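Local coordinates for 4'-phospho-dehydrooxetanocin synthase (Bacillus megaterium, PDB 5UL3), which catalyses the oxidative ring contraction of dAMP to an oxetane aldehyde in oxetanocin A biosynthesis, using cobalamin, a [4Fe-4S] cluster and S-adenosylmethionine, at residues A[181-186]-A[198-203]; A[119-124]-A[171-176]; A[164-169]-A[193-198]. One frame throughout, in Å; residues are numbered along the deposited sequence.

Contact 1. Residues A[181-186]-A[198-203]; sequences IGLSVN and DLIYSH
This is a buried, wholly apolar strand-to-helix contact in the Rossmann fold that houses cobalamin. Ile181 and Leu183 of strand 180-184 meet Ile200 of helix 190-205. The two elements open a beta-alpha-beta unit that strand 212-216 completes. Ile200 CD1 makes the closest approach, 4.0 Å from Ile181 CG2, and lies 4.4 Å from Leu183 CD2. Ile200 CG2 in turn lies 4.3 Å from Ile181 CD1, so the two isoleucines are paired crosswise, alongside each other and pointing opposite ways. Ile200 has CG1 anti to its carbonyl carbon (chi1 -71°), and an extended second torsion (171°) carries CD1 down to the sheet. Ile213 of strand 212-216 touches both of them, and Leu173 of helix 166-176 also packs on Ile181.

Within the helix segment, Leu199 O accepts from three donors: the backbone N of His203, Ser202 OG and His203 ND1. The ND1 bond to Leu199 O is 2.8 Å long with an N-H...O angle of 159°. It lies in the imidazole plane, so it helps fix the ring's rotation and is consistent with a proton on ND1.

Beyond Leu183 the same strand reaches Ser184, whose OG hydrogen-bonds to cobalamin and to Asn217. The strand-helix interface itself has only methyl contacts, so dispersion and burial hold it, and the bond to the cofactor is made further along the strand.

Contact 2. Residues A[119-124]-A[171-176]; sequences TVTLVN and KNLLDS
Thr121 meets Leu173 and Ser176 with different branches of its side chain. A chi1 of -63° puts its OG1 beside the backbone N and leaves the methyl CG2 anti to it, 3.7 Å from Leu173 CD2. CB of Thr121 is also near that methyl, at 3.9 Å, and the two side chains meet at a slant. The CB bond of Leu173 points neither at the strand nor away from it, but the end of the side chain comes nearer and turns CD2 to Thr121. The other branch, Thr121 OG1, faces Ser176 OG at 3.7 Å in one of the two conformers of Ser176, too far for a hydrogen bond. Thr121 OG1 is buried here and has no hydrogen-bonding partner in the model.

This is the Rossmann arrangement of a helix laid over a parallel sheet: strand 119-124 and helix segment 171-176 run antiparallel, at 172°, with their axes 10.2 Å apart. Thr121 also touches Glu156 and Ile158 of the neighbouring strand 154-159.

In that same conformer Ser176 has OG between its backbone N and carbonyl carbon (chi1 66°). That turn sends OG back along the helix to Asn172 O, 3.2 Å away and tilted from the carbonyl plane. Asn172 O thus accepts from both OG and N of Ser176. At the strand's start, Thr119 CG2 approaches Ser176 O loosely.

Contact 3. Residues A[164-169]-A[193-198]; sequences TTINQI and AFEILD
Two neighbouring helices of the cobalamin-binding Rossmann fold, 166-176 and 190-205, pack here near their N-terminal parts. Ile166 meets Ile196 with CG1 to CG1 at 3.9 Å, the two side chains crossing at a slant. Ile169, one turn further on, brings its CD1 to 3.9 Å from Ile196 CD1, this time at about a right angle. Ile196 can serve both because its chain is extended (chi2 169°): the middle of the chain touches Ile166 and the end touches Ile169. Ile166 CD1 continues outward to Glu195, where it sits 3.2 Å from OE1 and 4.1 Å from CB. The carboxylate oxygen here lies against a methyl group, and Glu195 is partly exposed.

The first helix begins with a capping box. Thr165 is the N-cap, and its OG1 accepts from Gln168 N at 3.1 Å. In return, Thr165 N donates to Gln168 OE1 at 3.0 Å, in the carbonyl plane and on a lone pair, with an N-H...O angle of 166°. These reciprocal bonds hold the helix start just before Ile166. On the sheet side, Ile196 also packs against Leu183 of strand 180-184 and Leu125.

All three contacts lie in the cobalamin-binding Rossmann fold. Contacts 1 and 2 set a helix on neighbouring strands of one sheet, and backbone bonds of Gly182 to Thr121 and Val123 join those strands. Contact 3 ties the two helices together: it shares helix 190-205 with contact 1 and helix 166-176 with contact 2. Contact 1 is fully buried and aliphatic. Contacts 2 and 3 are partly buried and mix methyl groups with polar atoms, hydroxyls in the former and a carboxylate in the latter. Leu183 CD2 packs on Val123, while its CD1 reaches Ile196 and Leu197. Val123 also meets Ile169, so aliphatic side chains link the three interfaces.

Contact 1. Residues A[181-186]-A[198-203]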
ATOM      1  N   ILE A 181      -8.462 -22.843   3.014  1.00 22.09           N
ATOM      2  CA  ILE A 181      -8.767 -21.575   3.656  1.00 23.35           C
ATOM      3  C   ILE A 181      -7.463 -20.804   3.763  1.00 22.39           C
ATOM      4  O   ILE A 181      -6.458 -21.352   4.225  1.00 26.49           O
ATOM      5  CB  ILE A 181      -9.398 -21.761   5.048  1.00 24.58           C
ATOM      6  CG1 ILE A 181     -10.738 -22.509   4.925  1.00 24.19           C
ATOM      7  CG2 ILE A 181      -9.608 -20.406   5.722  1.00 26.98           C
ATOM      8  CD1 ILE A 181     -11.284 -22.973   6.264  1.00 28.63           C
ATOM      9  N   GLY A 182      -7.476 -19.553   3.336  1.00 25.48           N
ATOM     10  CA  GLY A 182      -6.296 -18.708   3.439  1.00 28.56           C
ATOM     11  C   GLY A 182      -6.601 -17.414   4.156  1.00 22.67           C
ATOM     12  O   GLY A 182      -7.605 -16.758   3.873  1.00 26.37           O
ATOM     13  N   LEU A 183      -5.707 -17.034   5.072  1.00 26.66           N
ATOM     14  CA  LEU A 183      -5.778 -15.744   5.747  1.00 25.51           C
ATOM     15  C   LEU A 183      -4.604 -14.874   5.315  1.00 22.93           C
ATOM     16  O   LEU A 183      -3.455 -15.329   5.323  1.00 24.48           O
ATOM     17  CB  LEU A 183      -5.747 -15.894   7.272  1.00 27.14           C
ATOM     18  CG  LEU A 183      -6.623 -16.951   7.942  1.00 26.13           C
ATOM     19  CD1 LEU A 183      -6.474 -16.815   9.475  1.00 29.20           C
ATOM     20  CD2 LEU A 183      -8.091 -16.797   7.496  1.00 25.39           C
ATOM     21  N   SER A 184      -4.894 -13.624   4.971  1.00 26.62           N
ATOM     22  CA  SER A 184      -3.856 -12.617   4.754  1.00 25.01           C
ATOM     23  C   SER A 184      -3.609 -11.895   6.081  1.00 25.72           C
ATOM     24  O   SER A 184      -4.522 -11.256   6.621  1.00 27.69           O
ATOM     25  CB  SER A 184      -4.295 -11.641   3.660  1.00 28.97           C
ATOM     26  OG  SER A 184      -3.223 -10.801   3.250  1.00 25.27           O
ATOM     27  N   VAL A 185      -2.390 -12.003   6.606  1.00 24.58           N
ATOM     28  CA  VAL A 185      -2.057 -11.578   7.965  1.00 26.22           C
ATOM     29  C   VAL A 185      -1.035 -10.450   7.857  1.00 26.98           C
ATOM     30  O   VAL A 185       0.112 -10.680   7.457  1.00 29.65           O
ATOM     31  CB  VAL A 185      -1.502 -12.730   8.816  1.00 29.87           C
ATOM     32  CG1 VAL A 185      -1.179 -12.234  10.228  1.00 31.20           C
ATOM     33  CG2 VAL A 185      -2.490 -13.892   8.863  1.00 33.52           C
ATOM     34  N   ASN A 186      -1.448  -9.243   8.211  1.00 29.46           N
ATOM     35  CA  ASN A 186      -0.656  -8.036   8.060  1.00 29.56           C
ATOM     36  C   ASN A 186      -0.220  -7.521   9.428  1.00 34.87           C
ATOM     37  O   ASN A 186      -0.600  -8.071  10.464  1.00 31.55           O
ATOM     38  CB  ASN A 186      -1.459  -6.980   7.307  1.00 26.52           C
ATOM     39  CG  ASN A 186      -0.614  -6.229   6.325  1.00 37.17           C
ATOM     40  OD1 ASN A 186       0.563  -5.976   6.582  1.00 32.93           O
ATOM     41  ND2 ASN A 186      -1.184  -5.903   5.175  1.00 41.98           N
ATOM     42  N   ASP A 198      -7.650 -20.318  15.719  1.00 32.42           N
ATOM     43  CA  ASP A 198      -8.158 -21.147  16.814  1.00 35.78           C
ATOM     44  C   ASP A 198      -9.538 -21.712  16.487  1.00 29.13           C
ATOM     45  O   ASP A 198      -9.774 -22.917  16.613  1.00 34.88           O
ATOM     46  CB  ASP A 198      -8.214 -20.333  18.111  1.00 33.84           C
ATOM     47  CG  ASP A 198      -6.848 -20.137  18.758  1.00 35.30           C
ATOM     48  OD1 ASP A 198      -5.823 -20.702  18.299  1.00 33.88           O
ATOM     49  OD2 ASP A 198      -6.803 -19.390  19.752  1.00 36.00           O
ATOM     50  N   LEU A 199     -10.453 -20.847  16.022  1.00 29.26           N
ATOM     51  CA  LEU A 199     -11.818 -21.266  15.707  1.00 26.34           C
ATOM     52  C   LEU A 199     -11.872 -22.177  14.484  1.00 35.32           C
ATOM     53  O   LEU A 199     -12.685 -23.106  14.431  1.00 30.91           O
ATOM     54  CB  LEU A 199     -12.686 -20.038  15.475  1.00 24.57           C
ATOM     55  CG  LEU A 199     -13.110 -19.337  16.754  1.00 33.58           C
ATOM     56  CD1 LEU A 199     -13.506 -17.920  16.430  1.00 35.83           C
ATOM     57  CD2 LEU A 199     -14.280 -20.109  17.348  1.00 31.74           C
ATOM     58  N   ILE A 200     -11.034 -21.910  13.478  1.00 29.45           N
ATOM     59  CA  ILE A 200     -10.986 -22.784  12.309  1.00 28.84           C
ATOM     60  C   ILE A 200     -10.581 -24.191  12.719  1.00 27.79           C
ATOM     61  O   ILE A 200     -11.209 -25.176  12.317  1.00 30.08           O
ATOM     62  CB  ILE A 200     -10.018 -22.219  11.252  1.00 28.39           C
ATOM     63  CG1 ILE A 200     -10.617 -20.973  10.606  1.00 28.25           C
ATOM     64  CG2 ILE A 200      -9.702 -23.298  10.205  1.00 28.26           C
ATOM     65  CD1 ILE A 200      -9.615 -20.227   9.706  1.00 31.76           C
ATOM     66  N   TYR A 201      -9.498 -24.309  13.499  1.00 29.13           N
ATOM     67  CA  TYR A 201      -9.025 -25.640  13.870  1.00 29.29           C
ATOM     68  C   TYR A 201      -9.976 -26.321  14.852  1.00 32.17           C
ATOM     69  O   TYR A 201     -10.142 -27.544  14.793  1.00 35.78           O
ATOM     70  CB  TYR A 201      -7.618 -25.575  14.454  1.00 32.79           C
ATOM     71  CG  TYR A 201      -6.545 -25.414  13.398  1.00 34.76           C
ATOM     72  CD1 TYR A 201      -6.218 -26.463  12.553  1.00 34.76           C
ATOM     73  CD2 TYR A 201      -5.868 -24.213  13.246  1.00 36.03           C
ATOM     74  CE1 TYR A 201      -5.245 -26.326  11.585  1.00 35.50           C
ATOM     75  CE2 TYR A 201      -4.894 -24.065  12.277  1.00 36.74           C
ATOM     76  CZ  TYR A 201      -4.592 -25.127  11.445  1.00 30.92           C
ATOM     77  OH  TYR A 201      -3.621 -24.999  10.470  1.00 31.98           O
ATOM     78  N   SER A 202     -10.618 -25.563  15.749  1.00 32.95           N
ATOM     79  CA  SER A 202     -11.592 -26.215  16.624  1.00 36.63           C
ATOM     80  C   SER A 202     -12.769 -26.771  15.824  1.00 37.61           C
ATOM     81  O   SER A 202     -13.308 -27.824  16.183  1.00 38.13           O
ATOM     82  CB  SER A 202     -12.070 -25.264  17.733  1.00 35.76           C
ATOM     83  OG  SER A 202     -12.740 -24.120  17.235  1.00 39.54           O
ATOM     84  N   HIS A 203     -13.147 -26.125  14.716  1.00 31.66           N
ATOM     85  CA  HIS A 203     -14.215 -26.671  13.888  1.00 26.64           C
ATOM     86  C   HIS A 203     -13.739 -27.800  12.983  1.00 31.69           C
ATOM     87  O   HIS A 203     -14.522 -28.701  12.662  1.00 30.57           O
ATOM     88  CB  HIS A 203     -14.863 -25.562  13.065  1.00 30.65           C
ATOM     89  CG  HIS A 203     -15.820 -24.725  13.856  1.00 30.06           C
ATOM     90  ND1 HIS A 203     -15.412 -23.692  14.673  1.00 39.79           N
ATOM     91  CD2 HIS A 203     -17.164 -24.810  13.995  1.00 27.98           C
ATOM     92  CE1 HIS A 203     -16.467 -23.154  15.259  1.00 38.40           C
ATOM     93  NE2 HIS A 203     -17.544 -23.811  14.860  1.00 30.05           N
TER

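Contact 2. Residues A[119-124]-A[171-176]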
ATOM      1  N   THR A 119     -12.966 -25.519  -3.800  1.00 26.43           N
ATOM      2  CA  THR A 119     -13.351 -24.210  -3.298  1.00 27.47           C
ATOM      3  C   THR A 119     -12.233 -23.670  -2.418  1.00 23.69           C
ATOM      4  O   THR A 119     -11.700 -24.390  -1.567  1.00 26.13           O
ATOM      5  CB  THR A 119     -14.663 -24.277  -2.518  1.00 29.12           C
ATOM      6  OG1 THR A 119     -15.725 -24.548  -3.439  1.00 32.35           O
ATOM      7  CG2 THR A 119     -14.942 -22.943  -1.812  1.00 36.06           C
ATOM      8  N   VAL A 120     -11.880 -22.405  -2.642  1.00 25.51           N
ATOM      9  CA  VAL A 120     -10.862 -21.701  -1.876  1.00 23.70           C
ATOM     10  C   VAL A 120     -11.517 -20.469  -1.279  1.00 19.67           C
ATOM     11  O   VAL A 120     -12.093 -19.664  -2.015  1.00 24.01           O
ATOM     12  CB  VAL A 120      -9.679 -21.290  -2.774  1.00 24.95           C
ATOM     13  CG1 VAL A 120      -8.662 -20.488  -1.988  1.00 24.84           C
ATOM     14  CG2 VAL A 120      -9.036 -22.529  -3.425  1.00 22.55           C
ATOM     15  N   THR A 121     -11.429 -20.312   0.041  1.00 24.02           N
ATOM     16  CA  THR A 121     -11.888 -19.091   0.704  1.00 24.43           C
ATOM     17  C   THR A 121     -10.667 -18.315   1.186  1.00 21.61           C
ATOM     18  O   THR A 121      -9.803 -18.876   1.867  1.00 25.07           O
ATOM     19  CB  THR A 121     -12.825 -19.396   1.880  1.00 26.42           C
ATOM     20  OG1 THR A 121     -13.999 -20.040   1.383  1.00 26.01           O
ATOM     21  CG2 THR A 121     -13.279 -18.093   2.553  1.00 26.30           C
ATOM     22  N   LEU A 122     -10.583 -17.048   0.781  1.00 21.26           N
ATOM     23  CA  LEU A 122      -9.490 -16.153   1.153  1.00 24.73           C
ATOM     24  C   LEU A 122     -10.077 -15.045   2.004  1.00 22.83           C
ATOM     25  O   LEU A 122     -11.067 -14.424   1.602  1.00 25.65           O
ATOM     26  CB  LEU A 122      -8.822 -15.547  -0.077  1.00 25.78           C
ATOM     27  CG  LEU A 122      -8.220 -16.576  -1.033  1.00 21.88           C
ATOM     28  CD1 LEU A 122      -7.723 -15.891  -2.292  1.00 25.03           C
ATOM     29  CD2 LEU A 122      -7.088 -17.349  -0.338  1.00 22.45           C
ATOM     30  N   VAL A 123      -9.453 -14.787   3.148  1.00 26.23           N
ATOM     31  CA  VAL A 123      -9.956 -13.846   4.147  1.00 27.29           C
ATOM     32  C   VAL A 123      -8.911 -12.755   4.358  1.00 25.10           C
ATOM     33  O   VAL A 123      -7.774 -13.050   4.755  1.00 24.97           O
ATOM     34  CB  VAL A 123     -10.258 -14.556   5.475  1.00 25.16           C
ATOM     35  CG1 VAL A 123     -10.935 -13.581   6.462  1.00 29.96           C
ATOM     36  CG2 VAL A 123     -11.133 -15.789   5.239  1.00 26.97           C
ATOM     37  N   ASN A 124      -9.286 -11.504   4.091  1.00 25.19           N
ATOM     38  CA  ASN A 124      -8.435 -10.364   4.427  1.00 23.95           C
ATOM     39  C   ASN A 124      -8.760  -9.903   5.846  1.00 25.48           C
ATOM     40  O   ASN A 124      -9.902  -9.520   6.115  1.00 25.97           O
ATOM     41  CB  ASN A 124      -8.645  -9.200   3.458  1.00 25.56           C
ATOM     42  CG  ASN A 124      -7.757  -8.005   3.808  1.00 31.42           C
ATOM     43  OD1 ASN A 124      -6.597  -8.192   4.160  1.00 29.63           O
ATOM     44  ND2 ASN A 124      -8.307  -6.794   3.746  1.00 29.80           N
ATOM     45  N   LYS A 171     -19.052 -18.507  10.436  1.00 32.14           N
ATOM     46  CA  LYS A 171     -20.342 -18.861   9.852  1.00 29.82           C
ATOM     47  C   LYS A 171     -20.232 -19.016   8.345  1.00 35.32           C
ATOM     48  O   LYS A 171     -20.777 -19.968   7.764  1.00 29.32           O
ATOM     49  CB  LYS A 171     -21.386 -17.785  10.177  1.00 36.05           C
ATOM     50  CG  LYS A 171     -21.989 -17.821  11.575  1.00 43.36           C
ATOM     51  CD  LYS A 171     -23.191 -16.863  11.633  1.00 46.35           C
ATOM     52  CE  LYS A 171     -24.108 -17.072  10.416  1.00 58.15           C
ATOM     53  NZ  LYS A 171     -25.288 -16.149  10.331  1.00 66.01           N
ATOM     54  N   ASN A 172     -19.540 -18.077   7.696  0.50 31.64           N
ATOM     55  CA  ASN A 172     -19.349 -18.132   6.251  0.50 33.06           C
ATOM     56  C   ASN A 172     -18.608 -19.398   5.842  0.50 27.79           C
ATOM     57  O   ASN A 172     -18.972 -20.047   4.857  0.50 29.62           O
ATOM     58  CB  ASN A 172     -18.592 -16.878   5.797  0.50 31.12           C
ATOM     59  CG  ASN A 172     -18.477 -16.761   4.283  0.50 35.75           C
ATOM     60  OD1 ASN A 172     -18.032 -17.682   3.603  0.50 32.91           O
ATOM     61  ND2 ASN A 172     -18.866 -15.604   3.754  0.50 34.04           N
ATOM     62  N   LEU A 173     -17.556 -19.754   6.582  1.00 29.45           N
ATOM     63  CA  LEU A 173     -16.777 -20.945   6.253  1.00 27.31           C
ATOM     64  C   LEU A 173     -17.617 -22.210   6.382  1.00 25.03           C
ATOM     65  O   LEU A 173     -17.522 -23.118   5.549  1.00 26.99           O
ATOM     66  CB  LEU A 173     -15.551 -21.041   7.158  1.00 28.39           C
ATOM     67  CG  LEU A 173     -14.492 -19.938   6.991  1.00 27.37           C
ATOM     68  CD1 LEU A 173     -13.445 -19.994   8.099  1.00 27.22           C
ATOM     69  CD2 LEU A 173     -13.815 -20.070   5.606  1.00 25.87           C
ATOM     70  N   LEU A 174     -18.413 -22.308   7.450  1.00 30.26           N
ATOM     71  CA  LEU A 174     -19.229 -23.503   7.623  1.00 28.92           C
ATOM     72  C   LEU A 174     -20.222 -23.655   6.485  1.00 25.74           C
ATOM     73  O   LEU A 174     -20.492 -24.776   6.043  1.00 29.11           O
ATOM     74  CB  LEU A 174     -19.950 -23.455   8.973  1.00 24.02           C
ATOM     75  CG  LEU A 174     -19.072 -23.448  10.225  1.00 31.25           C
ATOM     76  CD1 LEU A 174     -19.947 -23.530  11.477  1.00 38.64           C
ATOM     77  CD2 LEU A 174     -18.063 -24.579  10.207  1.00 39.13           C
ATOM     78  N   ASP A 175     -20.745 -22.533   5.978  1.00 26.02           N
ATOM     79  CA  ASP A 175     -21.714 -22.577   4.891  1.00 27.49           C
ATOM     80  C   ASP A 175     -21.056 -22.961   3.569  1.00 34.93           C
ATOM     81  O   ASP A 175     -21.596 -23.781   2.824  1.00 32.37           O
ATOM     82  CB  ASP A 175     -22.415 -21.223   4.771  1.00 30.90           C
ATOM     83  CG  ASP A 175     -23.412 -21.174   3.613  1.00 38.29           C
ATOM     84  OD1 ASP A 175     -24.416 -21.909   3.657  1.00 43.39           O
ATOM     85  OD2 ASP A 175     -23.195 -20.392   2.664  1.00 54.76           O
ATOM     86  N   SER A 176     -19.888 -22.389   3.264  0.50 30.57           N
ATOM     87  CA  SER A 176     -19.259 -22.616   1.962  0.50 30.55           C
ATOM     88  C   SER A 176     -18.471 -23.923   1.881  0.50 32.46           C
ATOM     89  O   SER A 176     -18.267 -24.434   0.771  0.50 29.48           O
ATOM     90  CB  SER A 176     -18.329 -21.449   1.611  0.50 31.45           C
ATOM     91  OG  SER A 176     -17.230 -21.389   2.497  0.50 26.14           O
TER

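Contact 3. Residues A[164-169]-A[193-198]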
ATOM      1  N   THR A 164     -17.019  -7.365   8.402  1.00 30.40           N
ATOM      2  CA  THR A 164     -17.265  -8.773   8.697  1.00 29.84           C
ATOM      3  C   THR A 164     -16.527  -9.183   9.964  1.00 30.50           C
ATOM      4  O   THR A 164     -15.312  -9.004  10.076  1.00 33.24           O
ATOM      5  CB  THR A 164     -16.822  -9.647   7.512  1.00 26.68           C
ATOM      6  OG1 THR A 164     -17.357  -9.096   6.299  1.00 29.00           O
ATOM      7  CG2 THR A 164     -17.343 -11.077   7.692  1.00 29.53           C
ATOM      8  N   THR A 165     -17.268  -9.737  10.924  1.00 33.78           N
ATOM      9  CA  THR A 165     -16.702 -10.110  12.214  1.00 31.75           C
ATOM     10  C   THR A 165     -16.115 -11.517  12.187  1.00 29.01           C
ATOM     11  O   THR A 165     -16.397 -12.318  11.295  1.00 29.92           O
ATOM     12  CB  THR A 165     -17.768 -10.047  13.311  1.00 33.59           C
ATOM     13  OG1 THR A 165     -18.783 -11.017  13.023  1.00 32.63           O
ATOM     14  CG2 THR A 165     -18.394  -8.656  13.378  1.00 33.93           C
ATOM     15  N   ILE A 166     -15.324 -11.820  13.226  1.00 32.02           N
ATOM     16  CA  ILE A 166     -14.763 -13.161  13.400  1.00 29.00           C
ATOM     17  C   ILE A 166     -15.860 -14.222  13.358  1.00 35.50           C
ATOM     18  O   ILE A 166     -15.734 -15.241  12.676  1.00 31.31           O
ATOM     19  CB  ILE A 166     -13.955 -13.243  14.707  1.00 33.95           C
ATOM     20  CG1 ILE A 166     -12.670 -12.414  14.625  1.00 36.24           C
ATOM     21  CG2 ILE A 166     -13.603 -14.683  15.016  1.00 36.12           C
ATOM     22  CD1 ILE A 166     -11.939 -12.291  15.968  1.00 39.39           C
ATOM     23  N   ASN A 167     -16.959 -14.001  14.084  0.50 34.92           N
ATOM     24  CA  ASN A 167     -18.013 -15.012  14.085  0.50 35.40           C
ATOM     25  C   ASN A 167     -18.725 -15.092  12.736  0.50 34.40           C
ATOM     26  O   ASN A 167     -19.184 -16.173  12.343  0.50 32.29           O
ATOM     27  CB  ASN A 167     -19.011 -14.742  15.217  0.50 39.57           C
ATOM     28  CG  ASN A 167     -18.426 -15.035  16.596  0.50 38.16           C
ATOM     29  OD1 ASN A 167     -17.455 -15.786  16.734  0.50 37.86           O
ATOM     30  ND2 ASN A 167     -19.026 -14.451  17.626  0.50 35.00           N
ATOM     31  N   GLN A 168     -18.815 -13.978  12.002  1.00 30.56           N
ATOM     32  CA  GLN A 168     -19.384 -14.044  10.660  1.00 28.98           C
ATOM     33  C   GLN A 168     -18.452 -14.779   9.702  1.00 30.38           C
ATOM     34  O   GLN A 168     -18.915 -15.484   8.795  1.00 28.42           O
ATOM     35  CB  GLN A 168     -19.702 -12.639  10.147  1.00 35.93           C
ATOM     36  CG  GLN A 168     -20.856 -11.979  10.911  1.00 36.40           C
ATOM     37  CD  GLN A 168     -21.122 -10.543  10.482  1.00 47.66           C
ATOM     38  OE1 GLN A 168     -20.196  -9.763  10.241  1.00 34.00           O
ATOM     39  NE2 GLN A 168     -22.398 -10.184  10.397  1.00 55.40           N
ATOM     40  N   ILE A 169     -17.138 -14.624   9.874  1.00 27.91           N
ATOM     41  CA  ILE A 169     -16.200 -15.398   9.056  1.00 27.65           C
ATOM     42  C   ILE A 169     -16.434 -16.887   9.253  1.00 28.10           C
ATOM     43  O   ILE A 169     -16.572 -17.643   8.285  1.00 30.36           O
ATOM     44  CB  ILE A 169     -14.751 -15.029   9.397  1.00 25.40           C
ATOM     45  CG1 ILE A 169     -14.443 -13.604   8.919  1.00 30.77           C
ATOM     46  CG2 ILE A 169     -13.792 -16.084   8.799  1.00 27.96           C
ATOM     47  CD1 ILE A 169     -13.207 -13.010   9.572  1.00 26.20           C
ATOM     48  N   ALA A 193      -5.476 -12.978  13.844  1.00 30.78           N
ATOM     49  CA  ALA A 193      -5.173 -14.214  13.135  1.00 32.00           C
ATOM     50  C   ALA A 193      -5.273 -15.423  14.056  1.00 36.21           C
ATOM     51  O   ALA A 193      -5.844 -16.452  13.679  1.00 32.10           O
ATOM     52  CB  ALA A 193      -3.767 -14.139  12.521  1.00 31.14           C
ATOM     53  N   PHE A 194      -4.693 -15.329  15.256  1.00 32.05           N
ATOM     54  CA  PHE A 194      -4.698 -16.481  16.153  1.00 35.43           C
ATOM     55  C   PHE A 194      -6.112 -16.821  16.604  1.00 32.95           C
ATOM     56  O   PHE A 194      -6.458 -18.001  16.716  1.00 33.75           O
ATOM     57  CB  PHE A 194      -3.809 -16.229  17.368  1.00 33.14           C
ATOM     58  CG  PHE A 194      -2.352 -16.537  17.136  1.00 30.17           C
ATOM     59  CD1 PHE A 194      -1.787 -16.402  15.879  1.00 34.23           C
ATOM     60  CD2 PHE A 194      -1.553 -16.973  18.180  1.00 40.72           C
ATOM     61  CE1 PHE A 194      -0.428 -16.683  15.675  1.00 35.16           C
ATOM     62  CE2 PHE A 194      -0.201 -17.265  17.983  1.00 48.02           C
ATOM     63  CZ  PHE A 194       0.357 -17.120  16.729  1.00 37.29           C
ATOM     64  N   GLU A 195      -6.937 -15.806  16.855  1.00 33.36           N
ATOM     65  CA  GLU A 195      -8.334 -16.052  17.222  1.00 34.92           C
ATOM     66  C   GLU A 195      -9.081 -16.771  16.105  1.00 38.52           C
ATOM     67  O   GLU A 195      -9.829 -17.727  16.352  1.00 33.51           O
ATOM     68  CB  GLU A 195      -9.038 -14.739  17.556  1.00 32.74           C
ATOM     69  CG  GLU A 195      -8.574 -14.079  18.851  1.00 55.70           C
ATOM     70  CD  GLU A 195      -9.432 -12.885  19.234  1.00 66.29           C
ATOM     71  OE1 GLU A 195     -10.616 -12.862  18.832  1.00 61.11           O
ATOM     72  OE2 GLU A 195      -8.925 -11.980  19.936  1.00 66.44           O
ATOM     73  N   ILE A 196      -8.903 -16.310  14.865  1.00 32.14           N
ATOM     74  CA  ILE A 196      -9.600 -16.931  13.744  1.00 30.03           C
ATOM     75  C   ILE A 196      -9.068 -18.334  13.504  1.00 31.38           C
ATOM     76  O   ILE A 196      -9.845 -19.270  13.291  1.00 30.58           O
ATOM     77  CB  ILE A 196      -9.494 -16.053  12.485  1.00 28.03           C
ATOM     78  CG1 ILE A 196     -10.215 -14.725  12.705  1.00 32.57           C
ATOM     79  CG2 ILE A 196     -10.087 -16.776  11.276  1.00 32.87           C
ATOM     80  CD1 ILE A 196      -9.942 -13.688  11.629  1.00 31.56           C
ATOM     81  N   LEU A 197      -7.735 -18.506  13.540  1.00 28.73           N
ATOM     82  CA  LEU A 197      -7.148 -19.835  13.372  1.00 27.49           C
ATOM     83  C   LEU A 197      -7.615 -20.789  14.469  1.00 30.67           C
ATOM     84  O   LEU A 197      -7.924 -21.954  14.198  1.00 28.84           O
ATOM     85  CB  LEU A 197      -5.617 -19.735  13.361  1.00 30.98           C
ATOM     86  CG  LEU A 197      -5.066 -19.161  12.043  1.00 29.23           C
ATOM     87  CD1 LEU A 197      -3.570 -18.800  12.149  1.00 29.15           C
ATOM     88  CD2 LEU A 197      -5.316 -20.153  10.900  1.00 29.00           C
ATOM     89  N   ASP A 198      -7.650 -20.318  15.719  1.00 32.42           N
ATOM     90  CA  ASP A 198      -8.158 -21.147  16.814  1.00 35.78           C
ATOM     91  C   ASP A 198      -9.538 -21.712  16.487  1.00 29.13           C
ATOM     92  O   ASP A 198      -9.774 -22.917  16.613  1.00 34.88           O
ATOM     93  CB  ASP A 198      -8.214 -20.333  18.111  1.00 33.84           C
ATOM     94  CG  ASP A 198      -6.848 -20.137  18.758  1.00 35.30           C
ATOM     95  OD1 ASP A 198      -5.823 -20.702  18.299  1.00 33.88           O
ATOM     96  OD2 ASP A 198      -6.803 -19.390  19.752  1.00 36.00           O
TER